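Poly-beta-hydroxybuterate polymerase (Cupriavidus necator, PDB 5T6O) probably acts as an acyltransferase that polymerises hydroxybutyrate units into polyhydroxybutyrate, the chain here being the alpha/beta hydrolase-fold catalytic domain of this class I synthase. Local coordinates at residues A[197-201]-A[202-206]; A[238-241]-A[242-246]; A[209-212]-A[213-217]. The protein carries 1 engineered substitution. All coordinates share one frame; numbering follows the deposited sequence.

Contact 1 (A[197-201]-A[202-206]); sequences LRPND and LVWNY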
loop_
_atom_site.group_PDB
_atom_site.type_symbol
_atom_site.label_atom_id
_atom_site.label_comp_id
_atom_site.label_asym_id
_atom_site.label_seq_id
_atom_site.Cartn_x
_atom_site.Cartn_y
_atom_site.Cartn_z
ATOM N N LEU A 197 5.589 -6.050 -18.210
ATOM C CA LEU A 197 5.317 -4.626 -18.026
ATOM C C LEU A 197 6.587 -3.859 -17.672
ATOM O O LEU A 197 6.546 -2.874 -16.936
ATOM C CB LEU A 197 4.243 -4.419 -16.955
ATOM C CG LEU A 197 2.918 -5.122 -17.284
ATOM C CD1 LEU A 197 1.918 -4.997 -16.133
ATOM C CD2 LEU A 197 2.329 -4.609 -18.601
ATOM N N ARG A 198 7.728 -4.326 -18.173
ATOM C CA ARG A 198 9.020 -3.766 -17.819
ATOM C C ARG A 198 9.834 -3.650 -19.103
ATOM O O ARG A 198 9.384 -4.123 -20.161
ATOM C CB ARG A 198 9.724 -4.656 -16.786
ATOM C CG ARG A 198 9.070 -4.663 -15.409
ATOM C CD ARG A 198 9.076 -3.280 -14.776
ATOM N NE ARG A 198 8.481 -3.331 -13.442
ATOM C CZ ARG A 198 8.153 -2.268 -12.717
ATOM N NH1 ARG A 198 7.617 -2.435 -11.514
ATOM N NH2 ARG A 198 8.354 -1.043 -13.188
ATOM N N PRO A 199 11.015 -3.035 -19.070
ATOM C CA PRO A 199 11.818 -2.964 -20.298
ATOM C C PRO A 199 12.161 -4.352 -20.809
ATOM O O PRO A 199 12.291 -5.307 -20.038
ATOM C CB PRO A 199 13.074 -2.200 -19.861
ATOM C CG PRO A 199 12.601 -1.387 -18.659
ATOM C CD PRO A 199 11.666 -2.317 -17.958
ATOM N N ASN A 200 12.263 -4.468 -22.137
ATOM C CA ASN A 200 12.798 -5.669 -22.767
ATOM C C ASN A 200 13.848 -5.171 -23.747
ATOM O O ASN A 200 13.551 -4.819 -24.894
ATOM C CB ASN A 200 11.734 -6.514 -23.448
ATOM C CG ASN A 200 12.223 -7.933 -23.721
ATOM O OD1 ASN A 200 13.397 -8.147 -24.040
ATOM N ND2 ASN A 200 11.339 -8.901 -23.578
ATOM N N ASP A 201 15.084 -5.128 -23.278
ATOM C CA ASP A 201 16.184 -4.663 -24.097
ATOM C C ASP A 201 17.436 -5.378 -23.620
ATOM O O ASP A 201 17.449 -6.013 -22.563
ATOM C CB ASP A 201 16.303 -3.123 -24.054
ATOM C CG ASP A 201 16.714 -2.583 -22.686
ATOM O OD1 ASP A 201 17.842 -2.902 -22.240
ATOM O OD2 ASP A 201 15.936 -1.794 -22.072
ATOM N N LEU A 202 18.498 -5.273 -24.415
ATOM C CA LEU A 202 19.682 -6.082 -24.147
ATOM C C LEU A 202 20.282 -5.754 -22.783
ATOM O O LEU A 202 20.775 -6.650 -22.083
ATOM C CB LEU A 202 20.710 -5.869 -25.264
ATOM C CG LEU A 202 22.047 -6.613 -25.206
ATOM C CD1 LEU A 202 22.526 -6.881 -26.615
ATOM C CD2 LEU A 202 23.093 -5.804 -24.459
ATOM N N VAL A 203 20.264 -4.478 -22.396
ATOM C CA VAL A 203 20.929 -4.060 -21.163
ATOM C C VAL A 203 20.114 -4.485 -19.945
ATOM O O VAL A 203 20.656 -5.051 -18.985
ATOM C CB VAL A 203 21.176 -2.540 -21.170
ATOM C CG1 VAL A 203 21.638 -2.080 -19.786
ATOM C CG2 VAL A 203 22.197 -2.155 -22.259
ATOM N N TRP A 204 18.809 -4.197 -19.949
ATOM C CA TRP A 204 17.948 -4.652 -18.858
ATOM C C TRP A 204 18.059 -6.162 -18.666
ATOM O O TRP A 204 18.245 -6.652 -17.544
ATOM C CB TRP A 204 16.494 -4.257 -19.148
ATOM C CG TRP A 204 15.452 -4.850 -18.212
ATOM C CD1 TRP A 204 14.850 -6.073 -18.303
ATOM C CD2 TRP A 204 14.891 -4.215 -17.061
ATOM N NE1 TRP A 204 13.956 -6.243 -17.274
ATOM C CE2 TRP A 204 13.960 -5.112 -16.499
ATOM C CE3 TRP A 204 15.085 -2.974 -16.454
ATOM C CZ2 TRP A 204 13.215 -4.800 -15.357
ATOM C CZ3 TRP A 204 14.349 -2.666 -15.316
ATOM C CH2 TRP A 204 13.429 -3.579 -14.781
ATOM N N ASN A 205 17.941 -6.917 -19.761
ATOM C CA ASN A 205 17.977 -8.374 -19.659
ATOM C C ASN A 205 19.313 -8.850 -19.096
ATOM O O ASN A 205 19.353 -9.719 -18.218
ATOM C CB ASN A 205 17.712 -8.989 -21.033
ATOM C CG ASN A 205 16.276 -8.797 -21.484
ATOM O OD1 ASN A 205 15.420 -8.442 -20.688
ATOM N ND2 ASN A 205 16.008 -9.049 -22.757
ATOM N N TYR A 206 20.409 -8.248 -19.553
ATOM C CA TYR A 206 21.747 -8.590 -19.061
ATOM C C TYR A 206 21.888 -8.294 -17.565
ATOM O O TYR A 206 22.301 -9.158 -16.776
ATOM C CB TYR A 206 22.758 -7.799 -19.884
ATOM C CG TYR A 206 24.240 -7.926 -19.606
ATOM C CD1 TYR A 206 24.998 -8.927 -20.207
ATOM C CD2 TYR A 206 24.904 -6.976 -18.843
ATOM C CE1 TYR A 206 26.375 -8.996 -20.017
ATOM C CE2 TYR A 206 26.289 -7.027 -18.651
ATOM C CZ TYR A 206 27.012 -8.053 -19.238
ATOM O OH TYR A 206 28.376 -8.122 -19.065
HETATM O O HOH W 1 12.973 -8.154 -20.302
#
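The indole of Trp204 lies against Pro199, whose ring covers one of its faces: Pro199 CD sits 3.6 Å from the centroid of the six-membered ring, almost exactly on the ring normal, a CH-pi contact. On the same residue Pro199 O lies over the pyrrole part, 3.2 Å from Trp204 CD1, while Arg198 CB meets Trp204 CZ2 obliquely at 3.8 Å. At the edge of the indole, in its plane, lies Asn205 OD1. The indole N-H takes no part in this; Trp204 NE1 donates to Ser195 OG. With CG anti to the backbone N (chi1 171°), the tryptophan swings back from the helix over the incoming chain.

Asp201 is the N-cap of helix 202-215. Its OD1 takes a nearly straight bond from Trp204 N at 2.8 Å, reached from above the carboxylate plane, and a weak one from Val203 N. The chi1 of 67°, which tucks CG between backbone N and carbonyl carbon, folds the carboxylate over the first turn. OD2 is left to Tyr237 OH of the second subunit, so one carboxylate serves both cap and interface. Asp201 N itself is buried with no partner in the model. The helical ladder starts with Asn205 N giving to Asp201 O.

Beside the cap, Asn205 ND2 donates to Asn200 OD1 at 3.0 Å, with the two amide planes steeply inclined to each other and the donor above the carbonyl plane of Asn200. Asn205 OD1 accepts from a water that also donates to Pro199 O.

Chemically this is an N-cap with a proline packed on the face of the tryptophan. The water and the Asn205-Asn200 bond tie the incoming loop to the first turn of the helix, whose positive dipole end probably favours the ionised Asp201 carboxylate.

Contact 2 (A[238-241]-A[242-246]); sequences CWYL and RHTYL. With SO4 (sulfate ion), chain D.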
loop_
_atom_site.group_PDB
_atom_site.type_symbol
_atom_site.label_atom_id
_atom_site.label_comp_id
_atom_site.label_asym_id
_atom_site.label_seq_id
_atom_site.Cartn_x
_atom_site.Cartn_y
_atom_site.Cartn_z
ATOM N N CYS A 238 -0.970 -4.979 -29.416
ATOM C CA CYS A 238 -1.724 -3.730 -29.318
ATOM C C CYS A 238 -3.102 -3.965 -28.710
ATOM O O CYS A 238 -3.519 -3.260 -27.778
ATOM C CB CYS A 238 -1.837 -3.110 -30.716
ATOM S SG CYS A 238 -2.892 -1.646 -30.856
ATOM N N TRP A 239 -3.826 -4.958 -29.229
ATOM C CA TRP A 239 -5.185 -5.228 -28.757
ATOM C C TRP A 239 -5.176 -5.647 -27.298
ATOM O O TRP A 239 -5.972 -5.156 -26.492
ATOM C CB TRP A 239 -5.828 -6.319 -29.622
ATOM C CG TRP A 239 -7.291 -6.540 -29.381
ATOM C CD1 TRP A 239 -8.326 -6.099 -30.158
ATOM C CD2 TRP A 239 -7.888 -7.260 -28.291
ATOM N NE1 TRP A 239 -9.528 -6.498 -29.617
ATOM C CE2 TRP A 239 -9.286 -7.208 -28.472
ATOM C CE3 TRP A 239 -7.378 -7.938 -27.181
ATOM C CZ2 TRP A 239 -10.179 -7.807 -27.583
ATOM C CZ3 TRP A 239 -8.267 -8.531 -26.300
ATOM C CH2 TRP A 239 -9.652 -8.458 -26.510
ATOM N N TYR A 240 -4.281 -6.572 -26.944
ATOM C CA TYR A 240 -4.190 -7.038 -25.563
ATOM C C TYR A 240 -3.901 -5.887 -24.604
ATOM O O TYR A 240 -4.607 -5.704 -23.606
ATOM C CB TYR A 240 -3.113 -8.119 -25.486
ATOM C CG TYR A 240 -2.963 -8.769 -24.133
ATOM C CD1 TYR A 240 -4.061 -9.308 -23.468
ATOM C CD2 TYR A 240 -1.717 -8.870 -23.538
ATOM C CE1 TYR A 240 -3.915 -9.911 -22.228
ATOM C CE2 TYR A 240 -1.562 -9.469 -22.295
ATOM C CZ TYR A 240 -2.662 -9.987 -21.650
ATOM O OH TYR A 240 -2.500 -10.584 -20.413
ATOM N N LEU A 241 -2.887 -5.073 -24.907
ATOM C CA LEU A 241 -2.562 -3.939 -24.042
ATOM C C LEU A 241 -3.731 -2.963 -23.946
ATOM O O LEU A 241 -4.076 -2.498 -22.856
ATOM C CB LEU A 241 -1.319 -3.225 -24.578
ATOM C CG LEU A 241 -0.298 -2.607 -23.636
ATOM C CD1 LEU A 241 0.177 -3.638 -22.624
ATOM C CD2 LEU A 241 0.881 -2.071 -24.455
ATOM N N ARG A 242 -4.348 -2.633 -25.085
ATOM C CA ARG A 242 -5.390 -1.608 -25.096
ATOM C C ARG A 242 -6.633 -2.051 -24.332
ATOM O O ARG A 242 -7.150 -1.307 -23.487
ATOM C CB ARG A 242 -5.762 -1.262 -26.541
ATOM C CG ARG A 242 -6.988 -0.354 -26.677
ATOM C CD ARG A 242 -7.160 0.032 -28.139
ATOM N NE ARG A 242 -6.106 0.948 -28.562
ATOM C CZ ARG A 242 -5.884 1.294 -29.825
ATOM N NH1 ARG A 242 -6.621 0.765 -30.794
ATOM N NH2 ARG A 242 -4.919 2.156 -30.116
ATOM N N HIS A 243 -7.135 -3.256 -24.618
ATOM C CA HIS A 243 -8.483 -3.620 -24.198
ATOM C C HIS A 243 -8.519 -4.360 -22.868
ATOM O O HIS A 243 -9.612 -4.588 -22.334
ATOM C CB HIS A 243 -9.163 -4.461 -25.285
ATOM C CG HIS A 243 -9.425 -3.695 -26.548
ATOM N ND1 HIS A 243 -10.334 -2.662 -26.613
ATOM C CD2 HIS A 243 -8.881 -3.794 -27.787
ATOM C CE1 HIS A 243 -10.348 -2.166 -27.839
ATOM N NE2 HIS A 243 -9.470 -2.832 -28.569
ATOM N N THR A 244 -7.363 -4.733 -22.320
ATOM C CA THR A 244 -7.340 -5.327 -20.988
ATOM C C THR A 244 -6.636 -4.394 -20.001
ATOM O O THR A 244 -7.307 -3.677 -19.248
ATOM C CB THR A 244 -6.703 -6.732 -21.028
ATOM O OG1 THR A 244 -5.302 -6.657 -21.316
ATOM C CG2 THR A 244 -7.371 -7.584 -22.091
ATOM N N TYR A 245 -5.301 -4.349 -20.020
ATOM C CA TYR A 245 -4.578 -3.526 -19.051
ATOM C C TYR A 245 -5.038 -2.071 -19.057
ATOM O O TYR A 245 -5.168 -1.454 -17.994
ATOM C CB TYR A 245 -3.075 -3.591 -19.316
ATOM C CG TYR A 245 -2.450 -4.882 -18.869
ATOM C CD1 TYR A 245 -2.014 -5.049 -17.555
ATOM C CD2 TYR A 245 -2.292 -5.938 -19.753
ATOM C CE1 TYR A 245 -1.438 -6.234 -17.147
ATOM C CE2 TYR A 245 -1.724 -7.122 -19.348
ATOM C CZ TYR A 245 -1.297 -7.264 -18.047
ATOM O OH TYR A 245 -0.723 -8.449 -17.652
ATOM N N LEU A 246 -5.281 -1.495 -20.239
ATOM C CA LEU A 246 -5.550 -0.059 -20.265
ATOM C C LEU A 246 -7.023 0.276 -20.065
ATOM O O LEU A 246 -7.365 1.104 -19.216
ATOM C CB LEU A 246 -5.056 0.550 -21.581
ATOM C CG LEU A 246 -3.590 0.962 -21.542
ATOM C CD1 LEU A 246 -3.190 1.540 -22.880
ATOM C CD2 LEU A 246 -3.370 1.988 -20.437
HETATM S S SO4 D . -8.627 -2.283 -32.122
HETATM O O1 SO4 D . -10.046 -2.577 -32.302
HETATM O O2 SO4 D . -8.472 -1.489 -30.898
HETATM O O3 SO4 D . -8.091 -1.552 -33.270
HETATM O O4 SO4 D . -7.872 -3.535 -32.041
#
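His243 rests its imidazole on the indole of Trp239, one turn back along the helix. His243 CD2 lies over the indole face, 3.3 Å from Trp239 NE1, the planes inclined at 49°, and His243 CB stands over the six-membered ring, 4.0 Å from its centroid, as a CH-pi contact. A sulfate, probably from the crystallisation liquor, joins this shell: Arg242 NH1 and His243 NE2 each donate to its O2 at 2.9 Å, the arginine with its guanidinium edge-on, and its O4 lies at the edge of the Trp239 ring.

Behind this shell, Glu249 OE1 accepts from His243 ND1 and helps to fix how the ring is turned, together with the NE2-sulfate bond, while Ala180 O takes Arg242 NH2. Cys238 SG sits over the centre of the guanidinium face, and its disulfide partner Cys182 gives its N-H to the ion. Arg242 reaches the sulfate by a chain extended as far as CD and then bent at chi3 (-70°).

Farther along, the helix widens into a pi-type turn. Thr244 N and Thr244 OG1 both donate to Tyr240 O, from opposite faces of its carbonyl plane, the hydroxyl at 2.6 Å. After that Leu246 N bonds Leu241 O at 3.1 Å, the i to i+5 link of that turn. Around it the edge of Tyr245 points at the face of Tyr240, an offset edge-to-face pair with planes at 87°.

Helix 234-246 is thus wedged between its own domain and a partner. Trp239 stacks on Trp89 of helix 89-108, Tyr245 meets Phe152 in the loop after strand 140-146, and Leu241 and Leu246 pack on Trp204 and Val207 in helix 202-215 of the second subunit.

Contact 3 (A[209-212]-A[213-217]); sequences DNYL and KGNTP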
loop_
_atom_site.group_PDB
_atom_site.type_symbol
_atom_site.label_atom_id
_atom_site.label_comp_id
_atom_site.label_asym_id
_atom_site.label_seq_id
_atom_site.Cartn_x
_atom_site.Cartn_y
_atom_site.Cartn_z
ATOM N N ASP A 209 19.244 -10.397 -15.263
ATOM C CA ASP A 209 19.577 -11.819 -15.192
ATOM C C ASP A 209 20.809 -12.036 -14.324
ATOM O O ASP A 209 20.810 -12.864 -13.405
ATOM C CB ASP A 209 19.799 -12.369 -16.608
ATOM C CG ASP A 209 20.151 -13.847 -16.613
ATOM O OD1 ASP A 209 19.238 -14.671 -16.382
ATOM O OD2 ASP A 209 21.337 -14.184 -16.851
ATOM N N ASN A 210 21.861 -11.267 -14.584
ATOM C CA ASN A 210 23.091 -11.406 -13.821
ATOM C C ASN A 210 22.870 -11.084 -12.345
ATOM O O ASN A 210 23.451 -11.730 -11.461
ATOM C CB ASN A 210 24.154 -10.500 -14.436
ATOM C CG ASN A 210 25.539 -10.853 -14.000
ATOM O OD1 ASN A 210 26.101 -10.199 -13.130
ATOM N ND2 ASN A 210 26.106 -11.892 -14.600
ATOM N N TYR A 211 22.033 -10.088 -12.056
ATOM C CA TYR A 211 21.764 -9.738 -10.664
ATOM C C TYR A 211 21.026 -10.865 -9.943
ATOM O O TYR A 211 21.393 -11.245 -8.822
ATOM C CB TYR A 211 20.948 -8.450 -10.581
ATOM C CG TYR A 211 20.508 -8.182 -9.153
ATOM C CD1 TYR A 211 21.387 -7.625 -8.235
ATOM C CD2 TYR A 211 19.235 -8.530 -8.722
ATOM C CE1 TYR A 211 21.006 -7.401 -6.922
ATOM C CE2 TYR A 211 18.842 -8.314 -7.394
ATOM C CZ TYR A 211 19.738 -7.749 -6.512
ATOM O OH TYR A 211 19.368 -7.522 -5.207
ATOM N N LEU A 212 19.971 -11.394 -10.562
ATOM C CA LEU A 212 19.162 -12.415 -9.900
ATOM C C LEU A 212 19.978 -13.673 -9.639
ATOM O O LEU A 212 19.854 -14.297 -8.577
ATOM C CB LEU A 212 17.940 -12.752 -10.751
ATOM C CG LEU A 212 16.943 -11.609 -10.901
ATOM C CD1 LEU A 212 15.830 -12.020 -11.838
ATOM C CD2 LEU A 212 16.412 -11.211 -9.515
ATOM N N LYS A 213 20.816 -14.060 -10.602
ATOM C CA LYS A 213 21.591 -15.291 -10.458
ATOM C C LYS A 213 22.611 -15.192 -9.337
ATOM O O LYS A 213 22.914 -16.199 -8.693
ATOM C CB LYS A 213 22.273 -15.639 -11.776
ATOM C CG LYS A 213 21.270 -16.044 -12.825
ATOM C CD LYS A 213 21.914 -16.679 -14.042
ATOM C CE LYS A 213 20.830 -17.168 -14.990
ATOM N NZ LYS A 213 21.350 -18.083 -16.033
ATOM N N GLY A 214 23.135 -14.002 -9.068
ATOM C CA GLY A 214 24.182 -13.887 -8.073
ATOM C C GLY A 214 23.731 -13.401 -6.708
ATOM O O GLY A 214 24.499 -13.460 -5.742
ATOM N N ASN A 215 22.500 -12.911 -6.595
ATOM C CA ASN A 215 22.101 -12.243 -5.374
ATOM C C ASN A 215 20.736 -12.652 -4.849
ATOM O O ASN A 215 20.287 -12.077 -3.850
ATOM C CB ASN A 215 22.141 -10.724 -5.585
ATOM C CG ASN A 215 23.509 -10.250 -6.006
ATOM O OD1 ASN A 215 24.376 -10.002 -5.166
ATOM N ND2 ASN A 215 23.728 -10.155 -7.318
ATOM N N THR A 216 20.068 -13.607 -5.483
ATOM C CA THR A 216 18.758 -14.086 -5.075
ATOM C C THR A 216 18.704 -15.590 -5.281
ATOM O O THR A 216 19.506 -16.152 -6.038
ATOM C CB THR A 216 17.616 -13.459 -5.889
ATOM O OG1 THR A 216 17.554 -14.106 -7.169
ATOM C CG2 THR A 216 17.793 -11.936 -6.047
ATOM N N PRO A 217 17.730 -16.269 -4.649
ATOM C CA PRO A 217 17.511 -17.691 -4.946
ATOM C C PRO A 217 16.522 -17.944 -6.078
ATOM O O PRO A 217 15.952 -19.038 -6.141
ATOM C CB PRO A 217 16.963 -18.234 -3.619
ATOM C CG PRO A 217 16.184 -17.076 -3.070
ATOM C CD PRO A 217 17.004 -15.843 -3.431
#
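Tyr211 and Asn215, a turn apart near the end of helix 202-215, lie with ring and amide nearly parallel, 16° between their planes, although the side chains as a whole run across each other. Asn215 CB stands over the ring, 4.1 Å from its centroid and towards the rim, in a CH-pi contact. The amide then reaches back: Asn215 ND2 donates to Tyr211 O at 3.0 Å, in the carbonyl plane and on a lone pair. Asn215 CG beside its own backbone N (chi1 -58°) makes this return possible.

Thr216 crosses the tyrosine at about a right angle, with Thr216 CG2 4.0 Å from Tyr211 CE2 and 3.8 Å from Leu212 CD2. Its hydroxyl donates to Leu212 O at 2.7 Å, next to a weak bond from Thr216 N, and is also bonded with Val218 N beyond.

On another side of the helix, Lys213 lies obliquely against Asp209, its extended chain bringing Lys213 CE to 3.3 Å from Asp209 OD1; the salt bridge from NZ is long, and the ammonium has a cation-pi partner in Phe220. Leu212 packs on Leu223 of helix 220-227, and Thr216 on Ala338 of the third subunit.

The Asp209-Lys213 attraction is probably modest. The Asn215 amide and Thr216 hydroxyl add donors to Tyr211 O and Leu212 O, where the backbone bonds are weak.

How the contacts relate
Followed from the N terminus, the chain meets contact 1 first, where the loop after strand 188-191 turns into helix 202-215. Contact 3 comes next, at the far end of that same helix, with centres about 15 Å apart. Contact 2 follows on helix 234-246, beyond helix 220-227. Each closes only a turn of local chain; the three stand in series, and none nests within or crosses another. Contacts 1 and 2 nevertheless touch, Leu197 CD1 packing on Tyr245 CE1 at 3.7 Å, which joins the loop before helix 202-215 to helix 234-246; contacts 2 and 3 stay about 18 Å apart at their nearest atoms. Both helices contribute residues that touch the second subunit.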